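PDB 1UJN: dehydroquinate synthase, which probably catalyses the NAD- and metal-dependent conversion of 3-deoxy-D-arabino-heptulosonate 7-phosphate to 3-dehydroquinate, the second step of chorismate biosynthesis. Local coordinates for residues Ile134-Pro137 / Leu142-Ala145; Gly170-Phe175 / Tyr253-Ala258; Ala236-Thr241 / Gly248-Tyr253; Trp311-Ala316 / Arg323-Gly328. All coordinates share one frame; numbering follows the deposited sequence.

Contact 1 (Ile134-Pro137 / Leu142-Ala145); sequences INLP and LVGA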
loop_
_atom_site.group_PDB
_atom_site.type_symbol
_atom_site.label_atom_id
_atom_site.label_comp_id
_atom_site.label_asym_id
_atom_site.label_seq_id
_atom_site.Cartn_x
_atom_site.Cartn_y
_atom_site.Cartn_z
ATOM N N ILE A 134 -2.513 2.904 10.155
ATOM C CA ILE A 134 -3.193 3.877 10.992
ATOM C C ILE A 134 -4.501 3.281 11.519
ATOM O O ILE A 134 -4.866 2.152 11.172
ATOM C CB ILE A 134 -3.503 5.162 10.189
ATOM C CG1 ILE A 134 -4.330 4.813 8.946
ATOM C CG2 ILE A 134 -2.196 5.845 9.764
ATOM C CD1 ILE A 134 -4.842 6.022 8.179
ATOM N N ASN A 135 -5.203 4.045 12.353
ATOM C CA ASN A 135 -6.465 3.596 12.932
ATOM C C ASN A 135 -7.656 4.239 12.230
ATOM O O ASN A 135 -7.505 5.196 11.468
ATOM C CB ASN A 135 -6.552 3.969 14.419
ATOM C CG ASN A 135 -5.343 3.524 15.214
ATOM O OD1 ASN A 135 -4.902 2.381 15.105
ATOM N ND2 ASN A 135 -4.810 4.425 16.036
ATOM N N LEU A 136 -8.838 3.696 12.509
ATOM C CA LEU A 136 -10.100 4.208 11.984
ATOM C C LEU A 136 -11.025 4.285 13.195
ATOM O O LEU A 136 -10.763 3.658 14.220
ATOM C CB LEU A 136 -10.721 3.244 10.968
ATOM C CG LEU A 136 -10.034 3.005 9.626
ATOM C CD1 LEU A 136 -10.776 1.907 8.862
ATOM C CD2 LEU A 136 -10.012 4.292 8.832
ATOM N N PRO A 137 -12.112 5.060 13.097
ATOM C CA PRO A 137 -13.038 5.160 14.230
ATOM C C PRO A 137 -13.566 3.772 14.592
ATOM O O PRO A 137 -13.854 3.485 15.755
ATOM C CB PRO A 137 -14.135 6.067 13.689
ATOM C CG PRO A 137 -13.374 6.995 12.797
ATOM C CD PRO A 137 -12.442 6.051 12.058
ATOM N N LEU A 142 -6.579 -0.759 11.212
ATOM C CA LEU A 142 -7.407 -1.403 10.201
ATOM C C LEU A 142 -7.006 -1.021 8.781
ATOM O O LEU A 142 -7.535 -1.566 7.816
ATOM C CB LEU A 142 -8.879 -1.062 10.436
ATOM C CG LEU A 142 -9.458 -1.580 11.756
ATOM C CD1 LEU A 142 -10.906 -1.130 11.888
ATOM C CD2 LEU A 142 -9.370 -3.092 11.797
ATOM N N VAL A 143 -6.075 -0.081 8.661
ATOM C CA VAL A 143 -5.598 0.377 7.358
ATOM C C VAL A 143 -4.083 0.435 7.424
ATOM O O VAL A 143 -3.517 0.953 8.385
ATOM C CB VAL A 143 -6.137 1.782 7.016
ATOM C CG1 VAL A 143 -5.710 2.181 5.598
ATOM C CG2 VAL A 143 -7.663 1.792 7.135
ATOM N N GLY A 144 -3.415 -0.106 6.416
ATOM C CA GLY A 144 -1.971 -0.071 6.468
ATOM C C GLY A 144 -1.312 -0.708 5.276
ATOM O O GLY A 144 -1.910 -0.829 4.207
ATOM N N ALA A 145 -0.069 -1.125 5.481
ATOM C CA ALA A 145 0.706 -1.738 4.422
ATOM C C ALA A 145 1.933 -2.409 4.994
ATOM O O ALA A 145 2.474 -1.971 6.010
ATOM C CB ALA A 145 1.139 -0.665 3.422
#

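Contact 2 (Gly170-Phe175 / Tyr253-Ala258); sequences GLVEAF and YGLLYA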
loop_
_atom_site.group_PDB
_atom_site.type_symbol
_atom_site.label_atom_id
_atom_site.label_comp_id
_atom_site.label_asym_id
_atom_site.label_seq_id
_atom_site.Cartn_x
_atom_site.Cartn_y
_atom_site.Cartn_z
ATOM N N GLY A 170 8.594 -1.677 26.727
ATOM C CA GLY A 170 9.359 -2.349 25.693
ATOM C C GLY A 170 10.083 -3.579 26.206
ATOM O O GLY A 170 10.245 -4.567 25.481
ATOM N N LEU A 171 10.524 -3.537 27.457
ATOM C CA LEU A 171 11.228 -4.680 28.015
ATOM C C LEU A 171 10.285 -5.871 28.168
ATOM O O LEU A 171 10.731 -7.011 28.208
ATOM C CB LEU A 171 11.862 -4.317 29.361
ATOM C CG LEU A 171 12.847 -3.143 29.293
ATOM C CD1 LEU A 171 13.688 -3.107 30.559
ATOM C CD2 LEU A 171 13.743 -3.285 28.078
ATOM N N VAL A 172 8.983 -5.602 28.250
ATOM C CA VAL A 172 7.998 -6.674 28.375
ATOM C C VAL A 172 7.980 -7.489 27.086
ATOM O O VAL A 172 7.921 -8.719 27.115
ATOM C CB VAL A 172 6.575 -6.118 28.631
ATOM C CG1 VAL A 172 5.540 -7.240 28.514
ATOM C CG2 VAL A 172 6.510 -5.489 30.014
ATOM N N GLU A 173 8.039 -6.791 25.956
ATOM C CA GLU A 173 8.035 -7.437 24.653
ATOM C C GLU A 173 9.282 -8.309 24.493
ATOM O O GLU A 173 9.226 -9.383 23.891
ATOM C CB GLU A 173 7.999 -6.380 23.549
ATOM C CG GLU A 173 7.075 -6.718 22.387
ATOM C CD GLU A 173 5.603 -6.694 22.778
ATOM O OE1 GLU A 173 4.947 -5.649 22.585
ATOM O OE2 GLU A 173 5.103 -7.718 23.285
ATOM N N ALA A 174 10.406 -7.838 25.028
ATOM C CA ALA A 174 11.659 -8.585 24.954
ATOM C C ALA A 174 11.499 -9.858 25.790
ATOM O O ALA A 174 11.923 -10.947 25.391
ATOM C CB ALA A 174 12.806 -7.736 25.497
ATOM N N PHE A 175 10.881 -9.698 26.953
ATOM C CA PHE A 175 10.623 -10.797 27.876
ATOM C C PHE A 175 9.802 -11.848 27.137
ATOM O O PHE A 175 10.050 -13.049 27.252
ATOM C CB PHE A 175 9.835 -10.272 29.078
ATOM C CG PHE A 175 9.568 -11.306 30.134
ATOM C CD1 PHE A 175 10.392 -11.406 31.251
ATOM C CD2 PHE A 175 8.489 -12.174 30.015
ATOM C CE1 PHE A 175 10.145 -12.358 32.242
ATOM C CE2 PHE A 175 8.231 -13.132 31.000
ATOM C CZ PHE A 175 9.062 -13.222 32.114
ATOM N N TYR A 253 0.054 -8.551 31.519
ATOM C CA TYR A 253 -1.106 -9.194 32.137
ATOM C C TYR A 253 -1.469 -10.459 31.358
ATOM O O TYR A 253 -1.827 -11.477 31.948
ATOM C CB TYR A 253 -2.309 -8.240 32.148
ATOM C CG TYR A 253 -2.289 -7.216 33.263
ATOM C CD1 TYR A 253 -2.419 -5.851 32.991
ATOM C CD2 TYR A 253 -2.186 -7.614 34.593
ATOM C CE1 TYR A 253 -2.451 -4.912 34.023
ATOM C CE2 TYR A 253 -2.218 -6.685 35.631
ATOM C CZ TYR A 253 -2.354 -5.337 35.338
ATOM O OH TYR A 253 -2.416 -4.426 36.368
ATOM N N GLY A 254 -1.370 -10.384 30.032
ATOM C CA GLY A 254 -1.682 -11.524 29.187
ATOM C C GLY A 254 -0.680 -12.653 29.373
ATOM O O GLY A 254 -1.027 -13.829 29.247
ATOM N N LEU A 255 0.563 -12.295 29.679
ATOM C CA LEU A 255 1.610 -13.292 29.898
ATOM C C LEU A 255 1.326 -14.109 31.150
ATOM O O LEU A 255 1.603 -15.312 31.198
ATOM C CB LEU A 255 2.974 -12.615 30.018
ATOM C CG LEU A 255 3.477 -11.973 28.723
ATOM C CD1 LEU A 255 4.828 -11.319 28.964
ATOM C CD2 LEU A 255 3.590 -13.034 27.645
ATOM N N LEU A 256 0.779 -13.455 32.171
ATOM C CA LEU A 256 0.446 -14.158 33.403
ATOM C C LEU A 256 -0.664 -15.164 33.097
ATOM O O LEU A 256 -0.630 -16.309 33.559
ATOM C CB LEU A 256 -0.027 -13.175 34.475
ATOM C CG LEU A 256 -0.476 -13.811 35.795
ATOM C CD1 LEU A 256 0.685 -14.568 36.415
ATOM C CD2 LEU A 256 -0.975 -12.736 36.741
ATOM N N TYR A 257 -1.640 -14.741 32.300
ATOM C CA TYR A 257 -2.750 -15.617 31.944
ATOM C C TYR A 257 -2.239 -16.808 31.143
ATOM O O TYR A 257 -2.628 -17.950 31.397
ATOM C CB TYR A 257 -3.789 -14.852 31.123
ATOM C CG TYR A 257 -5.082 -15.612 30.922
ATOM C CD1 TYR A 257 -5.941 -15.861 31.993
ATOM C CD2 TYR A 257 -5.447 -16.079 29.664
ATOM C CE1 TYR A 257 -7.142 -16.560 31.810
ATOM C CE2 TYR A 257 -6.643 -16.780 29.469
ATOM C CZ TYR A 257 -7.482 -17.015 30.545
ATOM O OH TYR A 257 -8.659 -17.710 30.356
ATOM N N ALA A 258 -1.360 -16.540 30.181
ATOM C CA ALA A 258 -0.785 -17.593 29.347
ATOM C C ALA A 258 -0.047 -18.600 30.219
ATOM O O ALA A 258 -0.156 -19.815 30.016
ATOM C CB ALA A 258 0.171 -16.990 28.324
#

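Contact 3 (Ala236-Thr241 / Gly248-Tyr253); sequences ALEAQT and GMAVAY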
loop_
_atom_site.group_PDB
_atom_site.type_symbol
_atom_site.label_atom_id
_atom_site.label_comp_id
_atom_site.label_asym_id
_atom_site.label_seq_id
_atom_site.Cartn_x
_atom_site.Cartn_y
_atom_site.Cartn_z
ATOM N N ALA A 236 -8.016 -7.909 24.750
ATOM C CA ALA A 236 -9.307 -7.785 25.414
ATOM C C ALA A 236 -9.265 -6.748 26.532
ATOM O O ALA A 236 -10.227 -6.002 26.739
ATOM C CB ALA A 236 -9.734 -9.137 25.970
ATOM N N LEU A 237 -8.150 -6.703 27.254
ATOM C CA LEU A 237 -7.989 -5.752 28.353
ATOM C C LEU A 237 -7.858 -4.333 27.812
ATOM O O LEU A 237 -8.435 -3.391 28.361
ATOM C CB LEU A 237 -6.755 -6.117 29.185
ATOM C CG LEU A 237 -6.858 -7.445 29.953
ATOM C CD1 LEU A 237 -5.507 -7.792 30.564
ATOM C CD2 LEU A 237 -7.927 -7.342 31.031
ATOM N N GLU A 238 -7.097 -4.181 26.734
ATOM C CA GLU A 238 -6.917 -2.873 26.126
ATOM C C GLU A 238 -8.260 -2.339 25.649
ATOM O O GLU A 238 -8.553 -1.153 25.795
ATOM C CB GLU A 238 -5.944 -2.965 24.952
ATOM C CG GLU A 238 -4.484 -2.997 25.364
ATOM C CD GLU A 238 -3.548 -3.071 24.175
ATOM O OE1 GLU A 238 -3.421 -4.161 23.580
ATOM O OE2 GLU A 238 -2.946 -2.033 23.827
ATOM N N ALA A 239 -9.084 -3.224 25.096
ATOM C CA ALA A 239 -10.397 -2.831 24.599
ATOM C C ALA A 239 -11.343 -2.441 25.730
ATOM O O ALA A 239 -12.052 -1.434 25.642
ATOM C CB ALA A 239 -11.003 -3.967 23.775
ATOM N N GLN A 240 -11.351 -3.234 26.796
ATOM C CA GLN A 240 -12.227 -2.951 27.926
ATOM C C GLN A 240 -11.872 -1.651 28.641
ATOM O O GLN A 240 -12.752 -0.966 29.168
ATOM C CB GLN A 240 -12.192 -4.092 28.933
ATOM C CG GLN A 240 -13.196 -3.907 30.059
ATOM C CD GLN A 240 -12.732 -4.511 31.361
ATOM O OE1 GLN A 240 -11.637 -5.071 31.440
ATOM N NE2 GLN A 240 -13.565 -4.411 32.394
ATOM N N THR A 241 -10.588 -1.313 28.668
ATOM C CA THR A 241 -10.141 -0.088 29.328
ATOM C C THR A 241 -10.214 1.112 28.390
ATOM O O THR A 241 -9.726 2.197 28.715
ATOM C CB THR A 241 -8.687 -0.218 29.825
ATOM O OG1 THR A 241 -7.810 -0.417 28.705
ATOM C CG2 THR A 241 -8.555 -1.391 30.776
ATOM N N GLY A 248 2.074 -2.487 26.342
ATOM C CA GLY A 248 3.037 -3.315 27.053
ATOM C C GLY A 248 2.518 -3.840 28.378
ATOM O O GLY A 248 2.838 -4.961 28.789
ATOM N N MET A 249 1.715 -3.029 29.059
ATOM C CA MET A 249 1.163 -3.438 30.339
ATOM C C MET A 249 0.147 -4.544 30.105
ATOM O O MET A 249 0.102 -5.526 30.849
ATOM C CB MET A 249 0.511 -2.244 31.037
ATOM C CG MET A 249 1.480 -1.103 31.326
ATOM S SD MET A 249 2.889 -1.619 32.336
ATOM C CE MET A 249 3.661 -0.019 32.718
ATOM N N ALA A 250 -0.655 -4.389 29.056
ATOM C CA ALA A 250 -1.666 -5.378 28.714
ATOM C C ALA A 250 -0.996 -6.709 28.387
ATOM O O ALA A 250 -1.488 -7.773 28.767
ATOM C CB ALA A 250 -2.483 -4.898 27.526
ATOM N N VAL A 251 0.124 -6.644 27.675
ATOM C CA VAL A 251 0.853 -7.854 27.324
ATOM C C VAL A 251 1.339 -8.560 28.584
ATOM O O VAL A 251 1.231 -9.782 28.695
ATOM C CB VAL A 251 2.065 -7.541 26.427
ATOM C CG1 VAL A 251 2.928 -8.794 26.258
ATOM C CG2 VAL A 251 1.582 -7.049 25.065
ATOM N N ALA A 252 1.866 -7.793 29.535
ATOM C CA ALA A 252 2.359 -8.370 30.781
ATOM C C ALA A 252 1.243 -9.148 31.476
ATOM O O ALA A 252 1.461 -10.265 31.964
ATOM C CB ALA A 252 2.885 -7.274 31.697
ATOM N N TYR A 253 0.054 -8.551 31.519
ATOM C CA TYR A 253 -1.106 -9.194 32.137
ATOM C C TYR A 253 -1.469 -10.459 31.358
ATOM O O TYR A 253 -1.827 -11.477 31.948
ATOM C CB TYR A 253 -2.309 -8.240 32.148
ATOM C CG TYR A 253 -2.289 -7.216 33.263
ATOM C CD1 TYR A 253 -2.419 -5.851 32.991
ATOM C CD2 TYR A 253 -2.186 -7.614 34.593
ATOM C CE1 TYR A 253 -2.451 -4.912 34.023
ATOM C CE2 TYR A 253 -2.218 -6.685 35.631
ATOM C CZ TYR A 253 -2.354 -5.337 35.338
ATOM O OH TYR A 253 -2.416 -4.426 36.368
#

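Contact 4 (Trp311-Ala316 / Arg323-Gly328); sequences WVVPLA and RPLPEG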
loop_
_atom_site.group_PDB
_atom_site.type_symbol
_atom_site.label_atom_id
_atom_site.label_comp_id
_atom_site.label_asym_id
_atom_site.label_seq_id
_atom_site.Cartn_x
_atom_site.Cartn_y
_atom_site.Cartn_z
ATOM N N TRP A 311 -5.226 -20.043 21.308
ATOM C CA TRP A 311 -4.359 -19.362 22.260
ATOM C C TRP A 311 -2.927 -19.861 22.157
ATOM O O TRP A 311 -2.693 -21.040 21.889
ATOM C CB TRP A 311 -4.830 -19.608 23.695
ATOM C CG TRP A 311 -6.245 -19.239 23.982
ATOM C CD1 TRP A 311 -7.366 -19.930 23.619
ATOM C CD2 TRP A 311 -6.694 -18.105 24.729
ATOM N NE1 TRP A 311 -8.488 -19.298 24.102
ATOM C CE2 TRP A 311 -8.104 -18.174 24.787
ATOM C CE3 TRP A 311 -6.041 -17.035 25.357
ATOM C CZ2 TRP A 311 -8.874 -17.214 25.450
ATOM C CZ3 TRP A 311 -6.806 -16.082 26.016
ATOM C CH2 TRP A 311 -8.210 -16.178 26.057
ATOM N N VAL A 312 -1.969 -18.963 22.372
ATOM C CA VAL A 312 -0.564 -19.346 22.358
ATOM C C VAL A 312 -0.276 -19.728 23.806
ATOM O O VAL A 312 -0.287 -18.874 24.697
ATOM C CB VAL A 312 0.362 -18.177 21.949
ATOM C CG1 VAL A 312 1.811 -18.620 22.022
ATOM C CG2 VAL A 312 0.028 -17.709 20.539
ATOM N N VAL A 313 -0.042 -21.015 24.037
ATOM C CA VAL A 313 0.220 -21.524 25.378
ATOM C C VAL A 313 1.678 -21.923 25.562
ATOM O O VAL A 313 2.194 -22.763 24.829
ATOM C CB VAL A 313 -0.657 -22.769 25.681
ATOM C CG1 VAL A 313 -0.412 -23.255 27.104
ATOM C CG2 VAL A 313 -2.126 -22.437 25.478
ATOM N N PRO A 314 2.362 -21.317 26.545
ATOM C CA PRO A 314 3.767 -21.637 26.805
ATOM C C PRO A 314 3.863 -22.805 27.788
ATOM O O PRO A 314 3.539 -22.658 28.965
ATOM C CB PRO A 314 4.299 -20.341 27.398
ATOM C CG PRO A 314 3.138 -19.890 28.237
ATOM C CD PRO A 314 1.937 -20.143 27.334
ATOM N N LEU A 315 4.294 -23.965 27.302
ATOM C CA LEU A 315 4.425 -25.140 28.162
ATOM C C LEU A 315 5.791 -25.143 28.834
ATOM O O LEU A 315 5.978 -25.738 29.899
ATOM C CB LEU A 315 4.229 -26.416 27.340
ATOM C CG LEU A 315 2.864 -26.539 26.651
ATOM C CD1 LEU A 315 2.811 -27.826 25.843
ATOM C CD2 LEU A 315 1.753 -26.521 27.689
ATOM N N ALA A 316 6.739 -24.461 28.203
ATOM C CA ALA A 316 8.100 -24.342 28.712
ATOM C C ALA A 316 8.786 -23.310 27.835
ATOM O O ALA A 316 8.393 -23.112 26.686
ATOM C CB ALA A 316 8.825 -25.681 28.613
ATOM N N ARG A 323 -3.533 -23.599 20.194
ATOM C CA ARG A 323 -4.709 -24.458 20.125
ATOM C C ARG A 323 -5.894 -23.871 20.880
ATOM O O ARG A 323 -5.746 -22.915 21.642
ATOM C CB ARG A 323 -4.374 -25.820 20.738
ATOM C CG ARG A 323 -3.682 -25.700 22.094
ATOM C CD ARG A 323 -3.815 -26.956 22.940
ATOM N NE ARG A 323 -5.187 -27.160 23.400
ATOM C CZ ARG A 323 -5.547 -28.056 24.316
ATOM N NH1 ARG A 323 -4.637 -28.841 24.877
ATOM N NH2 ARG A 323 -6.819 -28.165 24.674
ATOM N N PRO A 324 -7.095 -24.435 20.662
ATOM C CA PRO A 324 -8.315 -23.976 21.334
ATOM C C PRO A 324 -8.364 -24.629 22.713
ATOM O O PRO A 324 -7.733 -25.664 22.936
ATOM C CB PRO A 324 -9.421 -24.481 20.414
ATOM C CG PRO A 324 -8.856 -25.784 19.928
ATOM C CD PRO A 324 -7.420 -25.407 19.600
ATOM N N LEU A 325 -9.112 -24.039 23.637
ATOM C CA LEU A 325 -9.199 -24.594 24.981
ATOM C C LEU A 325 -10.633 -24.674 25.486
ATOM O O LEU A 325 -11.464 -23.829 25.156
ATOM C CB LEU A 325 -8.364 -23.741 25.945
ATOM C CG LEU A 325 -6.866 -23.631 25.640
ATOM C CD1 LEU A 325 -6.249 -22.516 26.469
ATOM C CD2 LEU A 325 -6.186 -24.961 25.924
ATOM N N PRO A 326 -10.946 -25.706 26.287
ATOM C CA PRO A 326 -12.306 -25.841 26.817
ATOM C C PRO A 326 -12.614 -24.595 27.645
ATOM O O PRO A 326 -11.776 -24.154 28.435
ATOM C CB PRO A 326 -12.217 -27.096 27.685
ATOM C CG PRO A 326 -11.147 -27.902 27.013
ATOM C CD PRO A 326 -10.109 -26.851 26.690
ATOM N N GLU A 327 -13.799 -24.020 27.463
ATOM C CA GLU A 327 -14.172 -22.825 28.209
ATOM C C GLU A 327 -13.950 -23.028 29.704
ATOM O O GLU A 327 -13.592 -22.091 30.421
ATOM C CB GLU A 327 -15.636 -22.466 27.951
ATOM C CG GLU A 327 -16.128 -21.267 28.755
ATOM C CD GLU A 327 -17.573 -20.908 28.455
ATOM O OE1 GLU A 327 -18.108 -19.986 29.110
ATOM O OE2 GLU A 327 -18.173 -21.546 27.564
ATOM N N GLY A 328 -14.163 -24.256 30.168
ATOM C CA GLY A 328 -13.978 -24.558 31.575
ATOM C C GLY A 328 -12.558 -24.307 32.044
ATOM O O GLY A 328 -12.336 -23.917 33.191
#

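Contact 1 (Ile134-Pro137 / Leu142-Ala145)
V143 fits its CG2 methyl against the branched end of L136, the closest side-chain contact between the two segments. CG2 touches both CG and CD1 of L136, each at 3.6 Å, so it rests against the fork of the leucine, the two side chains crossing at about a right angle. V143 has its other methyl, CG1, anti to the backbone N (chi1 -175°), which leaves CG2 beside that N and turned to the leucine. CD1 of L136 also lies 3.9 Å from CB of L142, and this branch therefore reaches two neighbours at once. I134 runs alongside V143, pointing the same way, with its CG1 4.0 Å from CB of V143. Beta-branched residues suit this pair because they are broad close to the backbone, where two paired strands are near enough for them to meet.

The backbones are joined by a fairly straight bond (N-H...O 159°) from I134 N to V143 O (2.8 Å), while L142 N to I134 O is weak. L67 packs on I134 and L136, and L99 on I134; Y70 of the second subunit packs on V143. L142 and V143 both face I134, which makes this a classic beta bulge in the antiparallel hairpin of strands 131-136 and 144-146; the predicted NAD-binding residues K131 and K140 belong to the same hairpin region.

Contact 2 (Gly170-Phe175 / Tyr253-Ala258)
L255 sends its side chain from helix 247-264 toward V172 and F175 on helix 164-181, and the whole contact hangs on its far end. CB starts in the direction of the other helix, CG is anti to the carbonyl carbon (chi1 -68°), and CD1 continues anti to CA (chi2 179°), which makes it the farthest-reaching branch. CB, CG and CD2 make no close approach to residues 170-175; the touching is left to CD1. That methyl lies 3.9 Å from CD2 of F175, meeting the ring obliquely, and 4.2 Å from CG1 of V172. Both partners slide past the leucine in the opposite direction. The nearest CA atoms, those of V172 and L255, are 9.3 Å apart, and leucine is long and apolar enough to bridge much of the gap. Valine and phenylalanine, one turn apart, offer it no polar atom.

E173 has its CB directed away from residues 253-258, though its carboxylate end swings back nearer; it is a predicted zinc ligand, with H231 and H247. Helix 271-281 also packs on the pair, L281 on V172 and L277 on F175, while V172 rests on V251 and A252 of helix 247-264.

Contact 3 (Ala236-Thr241 / Gly248-Tyr253)
L237 is the first residue of 236-241 to meet the following helix, and it does so with one methyl. Its CD1 lies 3.6 Å from CB of Y253, approaching the ring obliquely, and the two side chains cross at about a right angle. Leucine suits this buried spot because its fork can reach the base of the tyrosine, leaving the phenol to extend onward to its hydrogen bond with P284 O.

E238 comes next and is used in two ways. Its CB does not aim at the second helix, but the chain is extended beyond CG, and the carboxylate end comes nearer. The CG methylene does the touching, 3.5 Å from CB of A250, and the carboxylate carbon CD follows at 4.0 Å from the same methyl. Alanine fits here because its small side chain lets the glutamate stem lie close against the helix. At the tip, OE1 is hydrogen-bonded to ND1 of H247, a predicted zinc ligand. E238 is thus placed as a second-shell residue that would fix the rotation of the imidazole and probably make its ring more electron-rich.

T241 is the first residue past the helix to leave helical geometry, and its OG1 bonds to L245 N in the connection that follows.

The two helical segments run at 130° to each other, their axes 9.4 Å apart at closest approach. Beyond them, W337 of helix 327-342 packs on L237 and L341 on Y253, while helix 164-181 meets V251 and A252, and helix 271-281 lies against M249 and A252.

Contact 4 (Trp311-Ala316 / Arg323-Gly328)
W311 and R323 form an antiparallel hydrogen-bonded pair in a beta hairpin, strand 311-314 running back as strand 319-323. W311 N gives an almost straight bond to R323 O at 2.9 Å, although the donor stands above the carbonyl plane. R323 N returns the second bond to W311 O, 3.2 Å long. CG of W311 is anti to the carbonyl carbon (chi1 -56°), beside the bonded N, which brings R323 O in plane to the indole edge.

Beyond the paired residues, L325 supplies the apolar part. Its CD1 is 4.0 Å from CD1 of W311, reaching the indole obliquely, and 4.2 Å from CG2 of V313. One leucine methyl thus meets both flat tryptophan and compact valine. L261 and L330 pack against both W311 and L325, and Y257 meets the indole, so helices 247-264 and 327-342 back the cluster.

After the hairpin, R323 folds back along its own segment. CD2 of L325 lies over one face of its guanidinium, 3.2 Å above the plane and offset toward the rim. Arginine suits the spot, its flat head turning two N-H groups to one oxygen: P324 O, in the guanidinium plane, is held side-on by NE at 3.0 Å and NH2 at 3.2 Å.

How the contacts relate
From the N terminus, contact 1 comes first, closing a short hairpin loop in the N-terminal part of the chain beside the second subunit. Contact 2 then opens on helix 164-181 and closes on helix 247-264, some eighty residues later. Within that span lies contact 3, a brief helix-to-helix connection; the two share Y253 and pack against each other. Contact 4 follows in series as the late hairpin leading into helix 327-342. It touches contact 2, with A258 against P314. Helix 247-264 therefore links contacts 2, 3 and 4, whereas contact 1 stands apart, its nearest atoms about 10 Å from contact 3.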